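Local structure of UV damage endonuclease (Sulfolobus acidocaldarius, 3TC3) at residues V54-L59 / S101-D106; N82-A87 / A147-S152; Q124-N129 / M141-H146; R176-F181 / C206-E211. The protein probably cuts damaged DNA as a manganese-binding endonuclease, starting the excision repair of UV lesions. One frame throughout, in Å; residues are numbered along the deposited sequence.

Contact 1: V54-L59 / S101-D106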
loop_
_atom_site.group_PDB
_atom_site.type_symbol
_atom_site.label_atom_id
_atom_site.label_comp_id
_atom_site.label_asym_id
_atom_site.label_seq_id
_atom_site.Cartn_x
_atom_site.Cartn_y
_atom_site.Cartn_z
ATOM N N VAL A 54 2.844 22.340 -1.660
ATOM C CA VAL A 54 2.081 21.282 -0.990
ATOM C C VAL A 54 2.953 20.025 -0.860
ATOM O O VAL A 54 2.855 19.373 0.132
ATOM C CB VAL A 54 0.751 21.044 -1.714
ATOM C CG1 VAL A 54 -0.050 19.847 -1.107
ATOM C CG2 VAL A 54 -0.073 22.331 -1.730
ATOM N N SER A 55 3.836 19.746 -1.836
ATOM C CA SER A 55 4.796 18.639 -1.651
ATOM C C SER A 55 5.703 18.851 -0.433
ATOM O O SER A 55 5.879 17.939 0.371
ATOM C CB SER A 55 5.626 18.434 -2.920
ATOM O OG SER A 55 4.815 18.194 -4.090
ATOM N N SER A 56 6.281 20.067 -0.293
ATOM C CA SER A 56 7.078 20.328 0.858
ATOM C C SER A 56 6.292 20.146 2.159
ATOM O O SER A 56 6.861 19.640 3.123
ATOM C CB SER A 56 7.725 21.738 0.764
ATOM O OG SER A 56 8.663 21.706 -0.282
ATOM N N SER A 57 5.055 20.632 2.230
ATOM C CA SER A 57 4.380 20.535 3.508
ATOM C C SER A 57 4.038 19.064 3.733
ATOM O O SER A 57 4.144 18.584 4.874
ATOM C CB SER A 57 3.116 21.361 3.672
ATOM O OG SER A 57 2.210 21.308 2.566
ATOM N N ASN A 58 3.649 18.364 2.688
ATOM C CA ASN A 58 3.371 16.936 2.892
ATOM C C ASN A 58 4.584 16.189 3.416
ATOM O O ASN A 58 4.457 15.288 4.281
ATOM C CB ASN A 58 2.897 16.262 1.585
ATOM C CG ASN A 58 1.429 16.557 1.203
ATOM O OD1 ASN A 58 0.571 16.877 2.062
ATOM N ND2 ASN A 58 1.090 16.276 -0.065
ATOM N N LEU A 59 5.736 16.478 2.825
ATOM C CA LEU A 59 6.918 15.743 3.133
ATOM C C LEU A 59 7.377 16.086 4.570
ATOM O O LEU A 59 7.914 15.232 5.279
ATOM C CB LEU A 59 7.984 16.001 2.092
ATOM C CG LEU A 59 7.696 15.338 0.724
ATOM C CD1 LEU A 59 8.535 15.991 -0.386
ATOM C CD2 LEU A 59 8.032 13.838 0.809
ATOM N N SER A 101 15.215 17.180 -3.350
ATOM C CA SER A 101 16.130 16.044 -3.155
ATOM C C SER A 101 16.545 15.981 -1.688
ATOM O O SER A 101 16.728 14.906 -1.141
ATOM C CB SER A 101 17.419 16.137 -4.013
ATOM O OG SER A 101 17.989 17.400 -3.767
ATOM N N HIS A 102 16.735 17.143 -1.070
ATOM C CA HIS A 102 17.132 17.272 0.337
ATOM C C HIS A 102 16.252 16.510 1.305
ATOM O O HIS A 102 16.670 15.575 2.021
ATOM C CB HIS A 102 17.101 18.763 0.687
ATOM C CG HIS A 102 16.092 19.554 -0.143
ATOM N ND1 HIS A 102 14.786 19.661 0.200
ATOM C CD2 HIS A 102 16.252 20.286 -1.319
ATOM C CE1 HIS A 102 14.155 20.427 -0.697
ATOM N NE2 HIS A 102 15.050 20.812 -1.625
ATOM N N ILE A 103 14.992 16.960 1.357
ATOM C CA ILE A 103 13.989 16.413 2.263
ATOM C C ILE A 103 13.714 14.952 1.877
ATOM O O ILE A 103 13.531 14.134 2.768
ATOM C CB ILE A 103 12.657 17.247 2.274
ATOM C CG1 ILE A 103 12.966 18.771 2.456
ATOM C CG2 ILE A 103 11.674 16.730 3.386
ATOM C CD1 ILE A 103 11.970 19.763 1.769
ATOM N N LEU A 104 13.669 14.653 0.557
ATOM C CA LEU A 104 13.455 13.245 0.109
ATOM C C LEU A 104 14.553 12.282 0.591
ATOM O O LEU A 104 14.246 11.198 1.147
ATOM C CB LEU A 104 13.224 13.186 -1.402
ATOM C CG LEU A 104 11.967 13.900 -1.892
ATOM C CD1 LEU A 104 11.954 14.178 -3.432
ATOM C CD2 LEU A 104 10.721 12.915 -1.497
ATOM N N GLY A 105 15.812 12.669 0.414
ATOM C CA GLY A 105 16.924 11.893 0.929
ATOM C C GLY A 105 16.886 11.750 2.452
ATOM O O GLY A 105 17.193 10.685 2.978
ATOM N N ASP A 106 16.490 12.806 3.165
ATOM C CA ASP A 106 16.461 12.839 4.630
ATOM C C ASP A 106 15.431 11.820 5.161
ATOM O O ASP A 106 15.742 11.046 6.093
ATOM C CB ASP A 106 16.127 14.245 5.127
ATOM C CG ASP A 106 15.850 14.298 6.619
ATOM O OD1 ASP A 106 16.799 14.174 7.421
ATOM O OD2 ASP A 106 14.688 14.489 7.054
#

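Contact 2: N82-A87 / A147-S152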
loop_
_atom_site.group_PDB
_atom_site.type_symbol
_atom_site.label_atom_id
_atom_site.label_comp_id
_atom_site.label_asym_id
_atom_site.label_seq_id
_atom_site.Cartn_x
_atom_site.Cartn_y
_atom_site.Cartn_z
ATOM N N ASN A 82 -0.779 10.983 -2.520
ATOM C CA ASN A 82 -0.884 12.459 -2.775
ATOM C C ASN A 82 0.384 13.180 -2.439
ATOM O O ASN A 82 0.449 14.437 -2.580
ATOM C CB ASN A 82 -2.042 13.028 -1.910
ATOM C CG ASN A 82 -3.344 12.593 -2.335
ATOM O OD1 ASN A 82 -3.551 12.189 -3.481
ATOM N ND2 ASN A 82 -4.348 12.783 -1.426
ATOM N N THR A 83 1.455 12.495 -2.005
ATOM C CA THR A 83 2.674 13.160 -1.475
ATOM C C THR A 83 3.121 14.275 -2.445
ATOM O O THR A 83 3.317 15.411 -1.980
ATOM C CB THR A 83 3.817 12.156 -1.264
ATOM O OG1 THR A 83 3.401 11.326 -0.147
ATOM C CG2 THR A 83 5.132 12.848 -0.882
ATOM N N ILE A 84 3.290 13.916 -3.713
ATOM C CA ILE A 84 3.561 14.983 -4.738
ATOM C C ILE A 84 2.246 15.135 -5.567
ATOM O O ILE A 84 1.934 14.292 -6.398
ATOM C CB ILE A 84 4.638 14.546 -5.699
ATOM C CG1 ILE A 84 5.881 14.050 -4.962
ATOM C CG2 ILE A 84 4.943 15.770 -6.722
ATOM C CD1 ILE A 84 6.596 15.127 -4.056
ATOM N N PRO A 85 1.423 16.163 -5.303
ATOM C CA PRO A 85 0.139 16.231 -5.972
ATOM C C PRO A 85 0.135 16.266 -7.479
ATOM O O PRO A 85 0.906 17.096 -7.981
ATOM C CB PRO A 85 -0.460 17.522 -5.396
ATOM C CG PRO A 85 0.149 17.695 -4.112
ATOM C CD PRO A 85 1.627 17.277 -4.367
ATOM N N LEU A 86 -0.729 15.481 -8.152
ATOM C CA LEU A 86 -0.848 15.500 -9.613
ATOM C C LEU A 86 0.419 15.089 -10.370
ATOM O O LEU A 86 0.517 15.277 -11.588
ATOM C CB LEU A 86 -1.340 16.889 -10.149
ATOM C CG LEU A 86 -2.696 17.304 -9.580
ATOM C CD1 LEU A 86 -2.832 18.821 -9.929
ATOM C CD2 LEU A 86 -3.769 16.396 -10.258
ATOM N N ALA A 87 1.339 14.386 -9.681
ATOM C CA ALA A 87 2.636 14.036 -10.296
ATOM C C ALA A 87 2.584 13.261 -11.595
ATOM O O ALA A 87 3.501 13.400 -12.423
ATOM C CB ALA A 87 3.516 13.253 -9.286
ATOM N N ALA A 147 7.242 4.734 -8.254
ATOM C CA ALA A 147 8.636 4.219 -8.262
ATOM C C ALA A 147 9.576 5.406 -8.163
ATOM O O ALA A 147 10.589 5.329 -7.427
ATOM C CB ALA A 147 8.858 3.493 -9.545
ATOM N N ASP A 148 9.299 6.473 -8.893
ATOM C CA ASP A 148 10.202 7.646 -8.791
ATOM C C ASP A 148 10.262 8.169 -7.338
ATOM O O ASP A 148 11.310 8.707 -6.904
ATOM C CB ASP A 148 9.711 8.779 -9.717
ATOM C CG ASP A 148 9.984 8.504 -11.204
ATOM O OD1 ASP A 148 10.726 7.558 -11.511
ATOM O OD2 ASP A 148 9.409 9.246 -12.008
ATOM N N LEU A 149 9.086 8.226 -6.673
ATOM C CA LEU A 149 9.073 8.789 -5.303
ATOM C C LEU A 149 9.965 7.937 -4.384
ATOM O O LEU A 149 10.850 8.455 -3.654
ATOM C CB LEU A 149 7.639 8.912 -4.770
ATOM C CG LEU A 149 7.524 9.493 -3.369
ATOM C CD1 LEU A 149 7.995 10.987 -3.402
ATOM C CD2 LEU A 149 6.136 9.352 -2.841
ATOM N N LEU A 150 9.776 6.640 -4.419
ATOM C CA LEU A 150 10.567 5.682 -3.633
ATOM C C LEU A 150 12.062 5.763 -4.045
ATOM O O LEU A 150 12.951 5.779 -3.140
ATOM C CB LEU A 150 9.984 4.286 -3.826
ATOM C CG LEU A 150 8.511 4.242 -3.238
ATOM C CD1 LEU A 150 7.918 2.865 -3.607
ATOM C CD2 LEU A 150 8.482 4.386 -1.737
ATOM N N ASP A 151 12.333 5.878 -5.368
ATOM C CA ASP A 151 13.722 6.031 -5.795
ATOM C C ASP A 151 14.323 7.297 -5.232
ATOM O O ASP A 151 15.511 7.324 -4.874
ATOM C CB ASP A 151 13.759 6.122 -7.295
ATOM C CG ASP A 151 13.672 4.817 -8.022
ATOM O OD1 ASP A 151 13.791 3.735 -7.439
ATOM O OD2 ASP A 151 13.529 4.904 -9.266
ATOM N N SER A 152 13.589 8.389 -5.176
ATOM C CA SER A 152 14.123 9.675 -4.733
ATOM C C SER A 152 14.450 9.643 -3.271
ATOM O O SER A 152 15.331 10.419 -2.820
ATOM C CB SER A 152 13.117 10.799 -5.035
ATOM O OG SER A 152 12.025 10.842 -4.092
#

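Contact 3: Q124-N129 / M141-H146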
loop_
_atom_site.group_PDB
_atom_site.type_symbol
_atom_site.label_atom_id
_atom_site.label_comp_id
_atom_site.label_asym_id
_atom_site.label_seq_id
_atom_site.Cartn_x
_atom_site.Cartn_y
_atom_site.Cartn_z
ATOM N N GLN A 124 -7.700 2.791 -7.218
ATOM C CA GLN A 124 -8.552 2.267 -8.258
ATOM C C GLN A 124 -8.271 2.801 -9.611
ATOM O O GLN A 124 -8.591 2.099 -10.570
ATOM C CB GLN A 124 -10.047 2.583 -7.867
ATOM C CG GLN A 124 -10.942 2.900 -9.065
ATOM C CD GLN A 124 -12.377 2.875 -8.691
ATOM O OE1 GLN A 124 -12.872 3.841 -8.118
ATOM N NE2 GLN A 124 -13.043 1.767 -8.966
ATOM N N TYR A 125 -7.651 3.975 -9.779
ATOM C CA TYR A 125 -7.436 4.329 -11.170
ATOM C C TYR A 125 -6.230 3.676 -11.854
ATOM O O TYR A 125 -6.159 3.789 -13.088
ATOM C CB TYR A 125 -7.599 5.781 -11.544
ATOM C CG TYR A 125 -8.995 6.304 -11.084
ATOM C CD1 TYR A 125 -10.231 5.859 -11.698
ATOM C CD2 TYR A 125 -9.080 7.158 -9.973
ATOM C CE1 TYR A 125 -11.457 6.305 -11.240
ATOM C CE2 TYR A 125 -10.313 7.624 -9.532
ATOM C CZ TYR A 125 -11.485 7.201 -10.137
ATOM O OH TYR A 125 -12.666 7.733 -9.632
ATOM N N VAL A 126 -5.420 2.958 -11.105
ATOM C CA VAL A 126 -4.443 2.101 -11.788
ATOM C C VAL A 126 -5.139 0.782 -12.172
ATOM O O VAL A 126 -5.504 -0.027 -11.316
ATOM C CB VAL A 126 -3.210 1.874 -10.871
ATOM C CG1 VAL A 126 -2.211 0.843 -11.477
ATOM C CG2 VAL A 126 -2.580 3.228 -10.732
ATOM N N VAL A 127 -5.205 0.591 -13.485
ATOM C CA VAL A 127 -5.857 -0.643 -14.024
ATOM C C VAL A 127 -4.878 -1.203 -15.047
ATOM O O VAL A 127 -4.961 -0.938 -16.261
ATOM C CB VAL A 127 -7.219 -0.326 -14.717
ATOM C CG1 VAL A 127 -7.836 -1.703 -15.028
ATOM C CG2 VAL A 127 -8.114 0.508 -13.764
ATOM N N LEU A 128 -3.917 -1.983 -14.531
ATOM C CA LEU A 128 -2.747 -2.351 -15.369
ATOM C C LEU A 128 -3.223 -3.283 -16.477
ATOM O O LEU A 128 -2.581 -3.311 -17.535
ATOM C CB LEU A 128 -1.669 -3.019 -14.471
ATOM C CG LEU A 128 -0.468 -3.496 -15.352
ATOM C CD1 LEU A 128 0.294 -2.302 -15.981
ATOM C CD2 LEU A 128 0.453 -4.153 -14.346
ATOM N N ASN A 129 -4.331 -4.013 -16.231
ATOM C CA ASN A 129 -4.814 -4.977 -17.235
ATOM C C ASN A 129 -6.013 -4.435 -17.995
ATOM O O ASN A 129 -6.849 -5.185 -18.584
ATOM C CB ASN A 129 -5.209 -6.279 -16.546
ATOM C CG ASN A 129 -6.495 -6.151 -15.771
ATOM O OD1 ASN A 129 -6.963 -5.047 -15.470
ATOM N ND2 ASN A 129 -7.173 -7.307 -15.574
ATOM N N MET A 141 1.982 5.515 -16.043
ATOM C CA MET A 141 2.429 6.857 -15.586
ATOM C C MET A 141 2.275 7.009 -14.080
ATOM O O MET A 141 3.221 7.540 -13.415
ATOM C CB MET A 141 1.775 8.035 -16.357
ATOM C CG MET A 141 2.213 8.027 -17.782
ATOM S SD MET A 141 4.035 8.183 -18.133
ATOM C CE MET A 141 4.882 6.455 -17.967
ATOM N N GLU A 142 1.122 6.560 -13.542
ATOM C CA GLU A 142 0.939 6.679 -12.082
ATOM C C GLU A 142 1.939 5.765 -11.339
ATOM O O GLU A 142 2.509 6.145 -10.318
ATOM C CB GLU A 142 -0.524 6.392 -11.792
ATOM C CG GLU A 142 -0.911 6.589 -10.326
ATOM C CD GLU A 142 -0.741 7.973 -9.724
ATOM O OE1 GLU A 142 -0.365 8.971 -10.380
ATOM O OE2 GLU A 142 -1.074 8.061 -8.533
ATOM N N LEU A 143 2.103 4.549 -11.866
ATOM C CA LEU A 143 3.108 3.616 -11.275
ATOM C C LEU A 143 4.531 4.160 -11.349
ATOM O O LEU A 143 5.274 4.039 -10.330
ATOM C CB LEU A 143 3.009 2.230 -11.973
ATOM C CG LEU A 143 1.755 1.464 -11.604
ATOM C CD1 LEU A 143 1.640 0.265 -12.576
ATOM C CD2 LEU A 143 1.658 1.076 -10.134
ATOM N N LYS A 144 4.869 4.825 -12.465
ATOM C CA LYS A 144 6.207 5.430 -12.608
ATOM C C LYS A 144 6.420 6.537 -11.566
ATOM O O LYS A 144 7.471 6.603 -10.928
ATOM C CB LYS A 144 6.291 6.040 -14.008
ATOM C CG LYS A 144 7.569 6.807 -14.122
ATOM C CD LYS A 144 7.714 7.428 -15.508
ATOM C CE LYS A 144 9.147 8.043 -15.651
ATOM N NZ LYS A 144 9.320 9.177 -14.727
ATOM N N TYR A 145 5.372 7.347 -11.262
ATOM C CA TYR A 145 5.539 8.324 -10.181
ATOM C C TYR A 145 5.796 7.667 -8.817
ATOM O O TYR A 145 6.629 8.163 -8.043
ATOM C CB TYR A 145 4.240 9.223 -10.111
ATOM C CG TYR A 145 3.890 9.760 -8.729
ATOM C CD1 TYR A 145 4.807 10.484 -7.956
ATOM C CD2 TYR A 145 2.592 9.494 -8.179
ATOM C CE1 TYR A 145 4.503 10.923 -6.642
ATOM C CE2 TYR A 145 2.279 9.978 -6.935
ATOM C CZ TYR A 145 3.245 10.688 -6.176
ATOM O OH TYR A 145 2.982 11.105 -4.907
ATOM N N HIS A 146 5.101 6.567 -8.552
ATOM C CA HIS A 146 5.341 5.890 -7.273
ATOM C C HIS A 146 6.757 5.354 -7.153
ATOM O O HIS A 146 7.374 5.525 -6.125
ATOM C CB HIS A 146 4.306 4.752 -7.088
ATOM C CG HIS A 146 2.907 5.275 -6.718
ATOM N ND1 HIS A 146 2.102 5.995 -7.591
ATOM C CD2 HIS A 146 2.248 5.256 -5.485
ATOM C CE1 HIS A 146 0.958 6.367 -6.907
ATOM N NE2 HIS A 146 1.051 5.901 -5.660
#

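Contact 4: R176-F181 / C206-E211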
loop_
_atom_site.group_PDB
_atom_site.type_symbol
_atom_site.label_atom_id
_atom_site.label_comp_id
_atom_site.label_asym_id
_atom_site.label_seq_id
_atom_site.Cartn_x
_atom_site.Cartn_y
_atom_site.Cartn_z
ATOM N N ARG A 176 -4.072 -10.667 -19.606
ATOM C CA ARG A 176 -3.780 -9.243 -19.953
ATOM C C ARG A 176 -2.934 -8.621 -18.810
ATOM O O ARG A 176 -1.982 -7.862 -19.080
ATOM C CB ARG A 176 -5.014 -8.340 -20.085
ATOM C CG ARG A 176 -5.861 -8.670 -21.339
ATOM C CD ARG A 176 -6.838 -7.481 -21.652
ATOM N NE ARG A 176 -7.585 -7.012 -20.467
ATOM C CZ ARG A 176 -8.657 -7.614 -19.981
ATOM N NH1 ARG A 176 -9.188 -8.704 -20.612
ATOM N NH2 ARG A 176 -9.227 -7.156 -18.884
ATOM N N PHE A 177 -3.217 -8.998 -17.568
ATOM C CA PHE A 177 -2.379 -8.413 -16.513
ATOM C C PHE A 177 -0.925 -8.821 -16.689
ATOM O O PHE A 177 -0.005 -8.028 -16.543
ATOM C CB PHE A 177 -2.906 -8.877 -15.165
ATOM C CG PHE A 177 -2.096 -8.334 -14.007
ATOM C CD1 PHE A 177 -0.874 -8.945 -13.600
ATOM C CD2 PHE A 177 -2.567 -7.217 -13.312
ATOM C CE1 PHE A 177 -0.157 -8.363 -12.588
ATOM C CE2 PHE A 177 -1.790 -6.628 -12.292
ATOM C CZ PHE A 177 -0.591 -7.234 -11.890
ATOM N N ILE A 178 -0.716 -10.130 -16.844
ATOM C CA ILE A 178 0.655 -10.673 -17.011
ATOM C C ILE A 178 1.378 -10.048 -18.256
ATOM O O ILE A 178 2.551 -9.627 -18.117
ATOM C CB ILE A 178 0.617 -12.194 -17.135
ATOM C CG1 ILE A 178 0.222 -12.782 -15.756
ATOM C CG2 ILE A 178 2.016 -12.725 -17.564
ATOM C CD1 ILE A 178 -0.018 -14.301 -15.774
ATOM N N GLU A 179 0.641 -9.917 -19.377
ATOM C CA GLU A 179 1.240 -9.331 -20.580
ATOM C C GLU A 179 1.728 -7.906 -20.308
ATOM O O GLU A 179 2.830 -7.555 -20.678
ATOM C CB GLU A 179 0.267 -9.356 -21.771
ATOM C CG GLU A 179 1.052 -9.073 -23.099
ATOM C CD GLU A 179 0.293 -8.666 -24.366
ATOM O OE1 GLU A 179 -0.950 -8.608 -24.388
ATOM O OE2 GLU A 179 1.019 -8.378 -25.356
ATOM N N ASN A 180 0.858 -7.102 -19.670
ATOM C CA ASN A 180 1.213 -5.698 -19.509
ATOM C C ASN A 180 2.239 -5.525 -18.385
ATOM O O ASN A 180 3.097 -4.652 -18.456
ATOM C CB ASN A 180 -0.055 -4.893 -19.151
ATOM C CG ASN A 180 -1.043 -4.793 -20.381
ATOM O OD1 ASN A 180 -0.624 -5.180 -21.493
ATOM N ND2 ASN A 180 -2.243 -4.360 -20.222
ATOM N N PHE A 181 2.176 -6.414 -17.346
ATOM C CA PHE A 181 3.201 -6.403 -16.336
ATOM C C PHE A 181 4.622 -6.577 -16.941
ATOM O O PHE A 181 5.599 -5.943 -16.547
ATOM C CB PHE A 181 2.954 -7.538 -15.292
ATOM C CG PHE A 181 4.076 -7.701 -14.349
ATOM C CD1 PHE A 181 4.263 -6.822 -13.259
ATOM C CD2 PHE A 181 4.920 -8.804 -14.501
ATOM C CE1 PHE A 181 5.396 -6.981 -12.364
ATOM C CE2 PHE A 181 5.980 -8.961 -13.637
ATOM C CZ PHE A 181 6.224 -8.093 -12.540
ATOM N N CYS A 206 -4.687 -14.464 -7.564
ATOM C CA CYS A 206 -3.384 -13.774 -7.384
ATOM C C CYS A 206 -2.224 -14.754 -7.345
ATOM O O CYS A 206 -1.158 -14.474 -7.938
ATOM C CB CYS A 206 -3.378 -12.911 -6.098
ATOM S SG CYS A 206 -4.562 -11.533 -6.196
ATOM N N LEU A 207 -2.456 -15.923 -6.776
ATOM C CA LEU A 207 -1.376 -16.939 -6.709
ATOM C C LEU A 207 -1.090 -17.430 -8.158
ATOM O O LEU A 207 0.070 -17.728 -8.495
ATOM C CB LEU A 207 -1.836 -18.095 -5.843
ATOM C CG LEU A 207 -1.863 -17.756 -4.349
ATOM C CD1 LEU A 207 -2.426 -18.950 -3.527
ATOM C CD2 LEU A 207 -0.475 -17.399 -3.850
ATOM N N TRP A 208 -2.133 -17.473 -9.014
ATOM C CA TRP A 208 -1.923 -17.942 -10.415
ATOM C C TRP A 208 -1.024 -16.959 -11.114
ATOM O O TRP A 208 -0.124 -17.338 -11.892
ATOM C CB TRP A 208 -3.297 -18.069 -11.046
ATOM C CG TRP A 208 -3.279 -18.771 -12.381
ATOM C CD1 TRP A 208 -3.422 -20.142 -12.617
ATOM C CD2 TRP A 208 -3.070 -18.167 -13.694
ATOM N NE1 TRP A 208 -3.366 -20.404 -13.959
ATOM C CE2 TRP A 208 -3.189 -19.277 -14.660
ATOM C CE3 TRP A 208 -2.885 -16.843 -14.176
ATOM C CZ2 TRP A 208 -3.015 -19.063 -16.045
ATOM C CZ3 TRP A 208 -2.770 -16.654 -15.595
ATOM C CH2 TRP A 208 -2.861 -17.740 -16.461
ATOM N N ILE A 209 -1.276 -15.653 -10.909
ATOM C CA ILE A 209 -0.420 -14.620 -11.460
ATOM C C ILE A 209 0.997 -14.744 -10.897
ATOM O O ILE A 209 1.958 -14.715 -11.690
ATOM C CB ILE A 209 -0.996 -13.199 -11.229
ATOM C CG1 ILE A 209 -2.287 -12.999 -12.031
ATOM C CG2 ILE A 209 0.129 -12.148 -11.542
ATOM C CD1 ILE A 209 -2.953 -11.653 -11.724
ATOM N N SER A 210 1.137 -14.853 -9.576
ATOM C CA SER A 210 2.459 -14.890 -8.965
ATOM C C SER A 210 3.288 -16.022 -9.502
ATOM O O SER A 210 4.498 -15.844 -9.726
ATOM C CB SER A 210 2.305 -15.029 -7.438
ATOM O OG SER A 210 3.557 -14.918 -6.780
ATOM N N GLU A 211 2.683 -17.211 -9.710
ATOM C CA GLU A 211 3.437 -18.372 -10.142
ATOM C C GLU A 211 4.144 -18.105 -11.486
ATOM O O GLU A 211 5.222 -18.650 -11.715
ATOM C CB GLU A 211 2.488 -19.584 -10.272
ATOM C CG GLU A 211 3.178 -20.785 -10.710
ATOM C CD GLU A 211 3.709 -21.546 -9.512
ATOM O OE1 GLU A 211 3.431 -21.106 -8.358
ATOM O OE2 GLU A 211 4.392 -22.572 -9.724
#

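Contact 1: V54-L59 / S101-D106
L59 and I103 stand across from each other on two helices that run nearly alongside: the axes of segments 54-59 and 101-106 come within 10.7 Å, 23° from parallel, with the L59 and I103 CA atoms 7.2 Å apart. The helices containing these segments follow the first and second strands of the TIM barrel, so this is packing between neighbours in its outer layer. L59 is the hub. Its CB rests on the I103 CG2 branch at 4.0 Å, while its two methyls reach further along to L104. There CD2 of L59 comes to 3.7 Å from CD2 of L104, and the side chains cross obliquely; the same L104 methyl also lies 3.9 Å from L59 CD1. L59 has CG anti to its carbonyl carbon (chi1 -72°), which keeps CG beside the backbone N and carries the fork toward L104. At the outer margin CD1 of I103 approaches OG of S56 (4.3 Å), a small side chain that suits a place between helix and solvent; the S56 OG bonds back to L52 O within its own helix. L59 and L104 also touch M153 of helix 133-153, and D106 adds a salt bridge to K63 further along helix 48-71. Between the two segments themselves the chemistry is almost entirely apolar: adhesion rests on the fit of branched aliphatic side chains and on their partial removal from water, with polar groups paired outside the interface, as N58 is with K39.

Contact 2: N82-A87 / A147-S152
Neither a ring nor an amide joins T83 and I84 to L149, so the meeting has no stacked face or edge; it is made by branched aliphatic groups, with the indole-bearing W96 touching I84 and L149 from outside the two segments. The L149 fork divides the work. One methyl, CD2, lies 4.0 Å from CB of T83 and 4.1 Å from its CG2, the two side chains crossing at about a right angle. The other, CD1, comes to 4.0 Å from CG1 of I84. With CG anti to the backbone N (chi1 -180°), L149 extends from its helix far enough for both prongs to reach the facing loop. In the TIM barrel this loop segment belongs to the long connection after strand 76-78, here packed onto helix 133-153; a type II turn from I84 to A87 then bends it back, with P85 in the second position, where its fixed phi suits the turn. Threonine fits a buried place because it offers a methyl to L149 while OG1 bonds to S80 O. I84 gives its bulk to the same apolar cluster. Three residues past L149, S152 OG donates a 2.7 Å bond to L149 O, tilted 19° from the carbonyl plane.

Contact 3: Q124-N129 / M141-H146
V126 meets E142 and L143 in a buried, largely apolar contact between a loop and a helix of the TIM barrel: the loop follows strand 117-120, and the helix 133-153 is the one it leads into. The chain thus packs back on itself on the way out of the barrel. V126 presents its two methyls to different partners. CG1, anti to the backbone N (chi1 174°), lies 4.0 Å from CG of L143 and close to both of its methyls, while CG2 rests 3.8 Å from CG of E142. A beta-branched residue suits this place because both prongs are used. Replacing V126 by an alanine would probably open a gap beside L143 and leave the aliphatic part of E142 without its cover. The glutamate serves two ends: its CB and CG make the apolar surface, and a bend at chi2 (61°) turns the carboxylate away from the valine, where OE1 bonds to S88 OG. Further along the loop, L128 adds a looser touch, its CD1 4.5 Å from CD1 of L143. Strand 158-162 backs the cluster through I161, which touches V126 and L143. Within the helix, E142 O accepts twice: H146 N reaches it from one face of the carbonyl plane at 3.2 Å, and H146 ND1 from the opposite face at 2.8 Å, with an N-H...O angle of 164°.

Contact 4: R176-F181 / C206-E211
F177 O accepts a bond from F181 N at 2.8 Å, part of the regular helical bonding of the residue whose ring meets I209 on the neighbouring helix. The F177 and I209 side chains cross at about a right angle, and CD1 of F177 is 3.9 Å from both CD1 and CG2 of the isoleucine. F177 holds CG anti to the backbone N (chi1 179°), throwing the ring toward the barrel wall, where I194 of strand 192-195 touches both F177 and I209. A serine in place of F177 would probably leave these two I209 methyls without their aromatic partner and open a gap against the strand. Beside this pair, CD1 at the end of I178 reaches CZ3 of W208 at 3.6 Å, while its CG1 faces CG2 of I209 at 4.3 Å. Tryptophan suits the margin of the interface: its six-membered ring takes the end of I178, and the side chain also forms a cation-pi pair with R212 of its own helix. The segments' axes pass 10.7 Å apart at 37°, and the helices they belong to follow adjoining strands, 158-162 and 192-195; such side-by-side helices packed over a parallel barrel are the outer layer of the TIM-barrel fold.

The contacts follow one another part of the way round the barrel. Contacts 1 and 2, centres 10 Å apart, touch where N58 ND2 probably bonds to T83 O, at 3.1 Å. Contacts 2 and 3 share helix 133-153, and Y145 OH bridges them with a probable 3.1 Å bond to I84 N. Contact 3 joins contact 4 through two loop carbonyls: R176 NE meets N129 O at 2.7 Å, and N180 ND2 meets L128 O at 2.9 Å. Contacts 1 and 4, about 34 Å apart between centres, lie on opposite sides of the chain's centre. Contacts 3 and 4 come nearest the manganese site: the side chains of V126 and F177 are about 11 and 10 Å from that of its ligand E195.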